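Local coordinates for protein gamma-glutamyltranspeptidase (Ggt) (Helicobacter pylori 26695, PDB 5BPK) that probably cleaves the gamma-glutamyl group from glutathione and related compounds, passing it to water or an acceptor, as an N-terminal nucleophile hydrolase, at residues T360-S364 and S365-P369; G331-F335 and V336-V340; F70-A73 and V74-P77. One frame throughout, in Å; residues are numbered along the deposited sequence.

How the interactions relate
Along the chain the order is interaction 3, interaction 2, interaction 1. Interaction 3 forms the C-terminal end of helix 61-75, buried in the helical packing, and lies on the opposite side of the chain's centre from the other two, its centre about 32 Å from that of interaction 2 and 42 Å from that of interaction 1. Interaction 2 lies in the loop between helices 309-329 and 340-343, interaction 1 in the loop after helix 346-354. Their centres are about 25 Å apart and their nearest atoms about 9 Å. Helix 309-329 relates these two: side chains of the 360-369 loop pack on it, and 331-340 follow it. The second chain touches all three, so each borders an interface.

Interaction 1 (T360-S364 and S365-P369); sequences TVTPS and SQIKP
Residues Pro363 to Ile367 form a tight 3-10 turn at the surface, in the loop after helix 346-354, and the side chains of Thr362, Pro363, Gln366 and Ile367 pack round it. Two successive backbone bonds of 3-10 spacing hold the turn: Gln366 N donates to Pro363 O at 2.9 Å, and Ile367 N to Ser364 O at 3.1 Å. A water ties the turn further, donating to Ser364 O and, at 2.6 Å, to Ile367 O. The proline ring carries the amide of Gln366. With CG beside its own backbone N (chi1 -62°) and the chain extended beyond, the glutamine runs back past Pro363, its CD resting 3.6 Å from Pro363 CG and its NE2 3.7 Å from Pro363 CD. The Thr362 methyl, CG2, meets Ile367 CD1 at 3.6 Å, the two side chains crossing at about a right angle, and Gln366 CB at 4.0 Å. The hydroxyl of Ser364 leaves the turn for Arg320 and for the carbonyl of Trp128 of the second chain, while Asp131 of that chain takes the Ser364 N-H. The loop is thus laid along helix 309-329, with Ile367 against Arg320 and Ala324 of that helix and Trp128 of the second chain.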
loop_
_atom_site.group_PDB
_atom_site.type_symbol
_atom_site.label_atom_id
_atom_site.label_comp_id
_atom_site.label_asym_id
_atom_site.label_seq_id
_atom_site.Cartn_x
_atom_site.Cartn_y
_atom_site.Cartn_z
ATOM N N THR A 360 23.362 17.706 -15.440
ATOM C CA THR A 360 23.278 18.150 -14.053
ATOM C C THR A 360 21.890 17.956 -13.430
ATOM O O THR A 360 20.878 17.818 -14.117
ATOM C CB THR A 360 23.729 19.632 -13.907
ATOM O OG1 THR A 360 23.989 19.911 -12.526
ATOM C CG2 THR A 360 22.677 20.594 -14.451
ATOM N N VAL A 361 21.882 17.932 -12.106
ATOM C CA VAL A 361 20.660 17.821 -11.318
ATOM C C VAL A 361 20.253 19.199 -10.795
ATOM O O VAL A 361 21.046 20.150 -10.808
ATOM C CB VAL A 361 20.870 16.867 -10.124
ATOM C CG1 VAL A 361 21.266 15.484 -10.616
ATOM C CG2 VAL A 361 21.921 17.404 -9.163
ATOM N N THR A 362 19.016 19.302 -10.338
ATOM C CA THR A 362 18.586 20.443 -9.539
ATOM C C THR A 362 18.604 19.945 -8.100
ATOM O O THR A 362 17.829 19.059 -7.748
ATOM C CB THR A 362 17.180 20.933 -9.938
ATOM O OG1 THR A 362 17.196 21.367 -11.309
ATOM C CG2 THR A 362 16.714 22.092 -9.045
ATOM N N PRO A 363 19.504 20.480 -7.258
ATOM C CA PRO A 363 19.481 20.006 -5.880
ATOM C C PRO A 363 18.136 20.272 -5.205
ATOM O O PRO A 363 17.458 21.249 -5.522
ATOM C CB PRO A 363 20.593 20.810 -5.195
ATOM C CG PRO A 363 20.910 21.913 -6.087
ATOM C CD PRO A 363 20.501 21.543 -7.472
ATOM N N SER A 364 17.775 19.408 -4.269
ATOM C CA SER A 364 16.514 19.533 -3.555
ATOM C C SER A 364 16.375 20.884 -2.845
ATOM O O SER A 364 15.267 21.418 -2.735
ATOM C CB SER A 364 16.373 18.394 -2.559
ATOM O OG SER A 364 16.258 17.167 -3.255
ATOM N N SER A 365 17.495 21.444 -2.393
ATOM C CA SER A 365 17.482 22.773 -1.771
ATOM C C SER A 365 16.963 23.899 -2.687
ATOM O O SER A 365 16.549 24.945 -2.195
ATOM C CB SER A 365 18.881 23.135 -1.255
ATOM O OG SER A 365 19.832 23.240 -2.313
ATOM N N GLN A 366 16.992 23.687 -4.002
ATOM C CA GLN A 366 16.521 24.683 -4.978
ATOM C C GLN A 366 15.108 24.421 -5.493
ATOM O O GLN A 366 14.549 25.252 -6.211
ATOM C CB GLN A 366 17.489 24.760 -6.164
ATOM C CG GLN A 366 18.903 25.205 -5.755
ATOM C CD GLN A 366 19.882 25.298 -6.917
ATOM O OE1 GLN A 366 21.049 25.633 -6.718
ATOM N NE2 GLN A 366 19.425 24.991 -8.117
ATOM N N ILE A 367 14.530 23.275 -5.131
ATOM C CA ILE A 367 13.213 22.908 -5.629
ATOM C C ILE A 367 12.138 23.712 -4.906
ATOM O O ILE A 367 12.200 23.896 -3.687
ATOM C CB ILE A 367 12.944 21.405 -5.448
ATOM C CG1 ILE A 367 13.894 20.587 -6.328
ATOM C CG2 ILE A 367 11.478 21.071 -5.786
ATOM C CD1 ILE A 367 13.650 20.744 -7.841
ATOM N N LYS A 368 11.178 24.206 -5.678
ATOM C CA LYS A 368 10.011 24.885 -5.135
ATOM C C LYS A 368 8.780 24.038 -5.450
ATOM O O LYS A 368 8.565 23.660 -6.601
ATOM C CB LYS A 368 9.853 26.279 -5.740
ATOM C CG LYS A 368 11.095 27.155 -5.612
ATOM N N PRO A 369 7.966 23.743 -4.429
ATOM C CA PRO A 369 6.696 23.096 -4.716
ATOM C C PRO A 369 5.873 23.851 -5.777
ATOM O O PRO A 369 5.732 25.084 -5.707
ATOM C CB PRO A 369 6.006 23.099 -3.365
ATOM C CG PRO A 369 7.109 23.046 -2.391
ATOM C CD PRO A 369 8.226 23.830 -2.985
HETATM O O HOH W 1 12.426 22.327 -1.660
#

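Interaction 2 (G331-F335 and V336-V340); sequences GDADF and VSVPV
An Asx turn at Asp332 opens the chain reversal that brings Val336 back against Gly331 and Asp332, in the loop between helices 309-329 and 340-343. Asp332 OD1 accepts from Asp334 N at 3.0 Å, met from above the carboxylate plane. The carbonyl of the same aspartate closes the reversal with two bonds, from Phe335 N at 2.9 Å and from Val336 N at 3.1 Å, the latter lying in the carbonyl plane. With CG1 anti to the carbonyl carbon (chi1 -58°), the other branch of Val336, CG2, falls between backbone N and carbonyl carbon, 3.4 Å from Asp332 O. Opposite charges and the second chain fix the acidic ends: Asp332 OD2 accepts from Arg69 N of the second chain, and Asp334 OD2 forms salt bridges with Arg264 and Lys262. Further on, Val338 points back at the start of the loop, and a weak Val340 N to Val338 O bond makes Pro339 the centre of an inverse gamma turn just before helix 340-343. The CG2 methyl of Val338 touches Gly331 O at 3.4 Å and Ala333 CB at 3.9 Å, while Ala333 CA makes a CA-H...O contact with Val336 O at 3.2 Å.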
loop_
_atom_site.group_PDB
_atom_site.type_symbol
_atom_site.label_atom_id
_atom_site.label_comp_id
_atom_site.label_asym_id
_atom_site.label_seq_id
_atom_site.Cartn_x
_atom_site.Cartn_y
_atom_site.Cartn_z
ATOM N N GLY A 331 -3.183 15.937 0.949
ATOM C CA GLY A 331 -3.867 15.555 2.186
ATOM C C GLY A 331 -5.239 15.007 1.825
ATOM O O GLY A 331 -5.556 14.826 0.647
ATOM N N ASP A 332 -6.054 14.746 2.835
ATOM C CA ASP A 332 -7.438 14.291 2.637
ATOM C C ASP A 332 -8.259 15.439 2.032
ATOM O O ASP A 332 -8.505 16.447 2.692
ATOM C CB ASP A 332 -8.010 13.864 3.992
ATOM C CG ASP A 332 -9.413 13.293 3.912
ATOM O OD1 ASP A 332 -10.062 13.338 2.843
ATOM O OD2 ASP A 332 -9.870 12.794 4.969
ATOM N N ALA A 333 -8.708 15.258 0.791
ATOM C CA ALA A 333 -9.448 16.292 0.067
ATOM C C ALA A 333 -10.816 16.610 0.662
ATOM O O ALA A 333 -11.441 17.607 0.297
ATOM C CB ALA A 333 -9.584 15.908 -1.405
ATOM N N ASP A 334 -11.288 15.767 1.583
ATOM C CA ASP A 334 -12.516 16.074 2.307
ATOM C C ASP A 334 -12.311 17.197 3.324
ATOM O O ASP A 334 -13.296 17.720 3.853
ATOM C CB ASP A 334 -13.060 14.832 3.026
ATOM C CG ASP A 334 -13.428 13.696 2.070
ATOM O OD1 ASP A 334 -13.427 13.875 0.825
ATOM O OD2 ASP A 334 -13.707 12.597 2.589
ATOM N N PHE A 335 -11.046 17.537 3.612
ATOM C CA PHE A 335 -10.682 18.559 4.593
ATOM C C PHE A 335 -9.874 19.719 4.035
ATOM O O PHE A 335 -9.934 20.808 4.583
ATOM C CB PHE A 335 -9.890 17.937 5.752
ATOM C CG PHE A 335 -10.735 17.090 6.660
ATOM C CD1 PHE A 335 -11.154 15.842 6.247
ATOM C CD2 PHE A 335 -11.157 17.560 7.892
ATOM C CE1 PHE A 335 -11.959 15.060 7.045
ATOM C CE2 PHE A 335 -11.966 16.764 8.710
ATOM C CZ PHE A 335 -12.360 15.523 8.284
ATOM N N VAL A 336 -9.068 19.455 3.004
ATOM C CA VAL A 336 -8.188 20.453 2.407
ATOM C C VAL A 336 -8.330 20.422 0.887
ATOM O O VAL A 336 -8.808 19.445 0.302
ATOM C CB VAL A 336 -6.705 20.227 2.815
ATOM C CG1 VAL A 336 -6.560 20.259 4.324
ATOM C CG2 VAL A 336 -6.178 18.900 2.266
ATOM N N SER A 337 -7.936 21.514 0.247
ATOM C CA SER A 337 -7.993 21.610 -1.204
ATOM C C SER A 337 -6.744 20.969 -1.799
ATOM O O SER A 337 -5.627 21.408 -1.518
ATOM C CB SER A 337 -8.084 23.071 -1.636
ATOM O OG SER A 337 -9.343 23.622 -1.283
ATOM N N VAL A 338 -6.940 19.947 -2.630
ATOM C CA VAL A 338 -5.828 19.210 -3.228
ATOM C C VAL A 338 -5.879 19.398 -4.742
ATOM O O VAL A 338 -6.868 19.018 -5.384
ATOM C CB VAL A 338 -5.884 17.706 -2.893
ATOM C CG1 VAL A 338 -4.658 16.990 -3.490
ATOM C CG2 VAL A 338 -5.971 17.497 -1.395
ATOM N N PRO A 339 -4.834 20.023 -5.322
ATOM C CA PRO A 339 -4.860 20.384 -6.743
ATOM C C PRO A 339 -4.476 19.210 -7.654
ATOM O O PRO A 339 -3.528 19.295 -8.440
ATOM C CB PRO A 339 -3.833 21.519 -6.817
ATOM C CG PRO A 339 -2.841 21.155 -5.771
ATOM C CD PRO A 339 -3.671 20.625 -4.641
ATOM N N VAL A 340 -5.251 18.135 -7.581
ATOM C CA VAL A 340 -4.926 16.915 -8.319
ATOM C C VAL A 340 -4.847 17.213 -9.809
ATOM O O VAL A 340 -3.883 16.831 -10.462
ATOM C CB VAL A 340 -5.957 15.783 -8.068
ATOM C CG1 VAL A 340 -5.684 14.577 -8.994
ATOM C CG2 VAL A 340 -5.948 15.359 -6.593
#

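Interaction 3 (F70-A73 and V74-P77); sequences FALA and VVHP
Leu72 lies alongside His76, one turn on, both side chains pointing the same way, with Leu72 CD2 4.0 Å from His76 CB and at the edge of the imidazole, near its plane. His76 holds its ring there by placing CG anti to the backbone N (chi1 -170°). This is the C-terminal end of helix 61-75: His76 is the first residue to leave helical geometry, yet its N still reaches Leu72 O at 2.9 Å. One residue earlier, Ala71 O is gripped twice, by Val74 N at 3.0 Å from above its plane and by Val75 N, also at 3.0 Å, nearly along the C=O axis. The 3-10 and alpha spacings therefore share one acceptor as the helix ends. Val75 CG2 also crowds this oxygen, at 3.3 Å, while Val74 CG2 packs 3.8 Å from Phe70 O. In the last turn, Val74 O accepts from Tyr170 OH and Gln213 NE2. The helix end is buried among its neighbours: Ala71, Leu72 and Val75 face helix 45-56, Phe70 and Val74 pack on helices 155-168 and 214-226, and Leu72 and His76 meet Tyr18 and Thr2 of the second chain.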
loop_
_atom_site.group_PDB
_atom_site.type_symbol
_atom_site.label_atom_id
_atom_site.label_comp_id
_atom_site.label_asym_id
_atom_site.label_seq_id
_atom_site.Cartn_x
_atom_site.Cartn_y
_atom_site.Cartn_z
ATOM N N PHE A 70 -9.178 -11.191 3.972
ATOM C CA PHE A 70 -9.324 -11.863 5.272
ATOM C C PHE A 70 -8.245 -12.922 5.543
ATOM O O PHE A 70 -7.793 -13.062 6.681
ATOM C CB PHE A 70 -10.718 -12.472 5.439
ATOM C CG PHE A 70 -11.805 -11.445 5.635
ATOM C CD1 PHE A 70 -11.825 -10.664 6.778
ATOM C CD2 PHE A 70 -12.796 -11.255 4.680
ATOM C CE1 PHE A 70 -12.812 -9.713 6.982
ATOM C CE2 PHE A 70 -13.793 -10.301 4.879
ATOM C CZ PHE A 70 -13.795 -9.534 6.039
ATOM N N ALA A 71 -7.845 -13.677 4.519
ATOM C CA ALA A 71 -6.788 -14.689 4.688
ATOM C C ALA A 71 -5.465 -14.056 5.128
ATOM O O ALA A 71 -4.829 -14.538 6.059
ATOM C CB ALA A 71 -6.604 -15.512 3.413
ATOM N N LEU A 72 -5.076 -12.954 4.494
ATOM C CA LEU A 72 -3.832 -12.272 4.870
ATOM C C LEU A 72 -3.879 -11.707 6.295
ATOM O O LEU A 72 -2.840 -11.580 6.954
ATOM C CB LEU A 72 -3.516 -11.144 3.877
ATOM C CG LEU A 72 -3.059 -11.545 2.478
ATOM C CD1 LEU A 72 -3.018 -10.304 1.552
ATOM C CD2 LEU A 72 -1.697 -12.236 2.523
ATOM N N ALA A 73 -5.077 -11.359 6.768
ATOM C CA ALA A 73 -5.249 -10.912 8.156
ATOM C C ALA A 73 -4.846 -11.985 9.186
ATOM O O ALA A 73 -4.538 -11.662 10.344
ATOM C CB ALA A 73 -6.695 -10.438 8.408
ATOM N N VAL A 74 -4.842 -13.242 8.750
ATOM C CA VAL A 74 -4.488 -14.378 9.591
ATOM C C VAL A 74 -3.041 -14.833 9.329
ATOM O O VAL A 74 -2.269 -14.994 10.261
ATOM C CB VAL A 74 -5.477 -15.542 9.351
ATOM C CG1 VAL A 74 -5.086 -16.780 10.170
ATOM C CG2 VAL A 74 -6.879 -15.106 9.695
ATOM N N VAL A 75 -2.672 -15.010 8.066
ATOM C CA VAL A 75 -1.380 -15.630 7.723
ATOM C C VAL A 75 -0.231 -14.649 7.533
ATOM O O VAL A 75 0.922 -15.070 7.443
ATOM C CB VAL A 75 -1.490 -16.526 6.478
ATOM C CG1 VAL A 75 -2.533 -17.630 6.712
ATOM C CG2 VAL A 75 -1.831 -15.721 5.203
ATOM N N HIS A 76 -0.544 -13.355 7.471
ATOM C CA HIS A 76 0.480 -12.320 7.286
ATOM C C HIS A 76 0.235 -11.138 8.228
ATOM O O HIS A 76 0.061 -10.005 7.776
ATOM C CB HIS A 76 0.462 -11.889 5.816
ATOM C CG HIS A 76 1.599 -11.003 5.409
ATOM N ND1 HIS A 76 2.762 -10.890 6.145
ATOM C CD2 HIS A 76 1.742 -10.176 4.345
ATOM C CE1 HIS A 76 3.580 -10.050 5.533
ATOM N NE2 HIS A 76 2.985 -9.602 4.439
ATOM N N PRO A 77 0.226 -11.396 9.556
ATOM C CA PRO A 77 -0.181 -10.371 10.525
ATOM C C PRO A 77 0.745 -9.158 10.646
ATOM O O PRO A 77 0.351 -8.149 11.238
ATOM C CB PRO A 77 -0.283 -11.143 11.849
ATOM C CG PRO A 77 0.441 -12.401 11.643
ATOM C CD PRO A 77 0.451 -12.706 10.194
#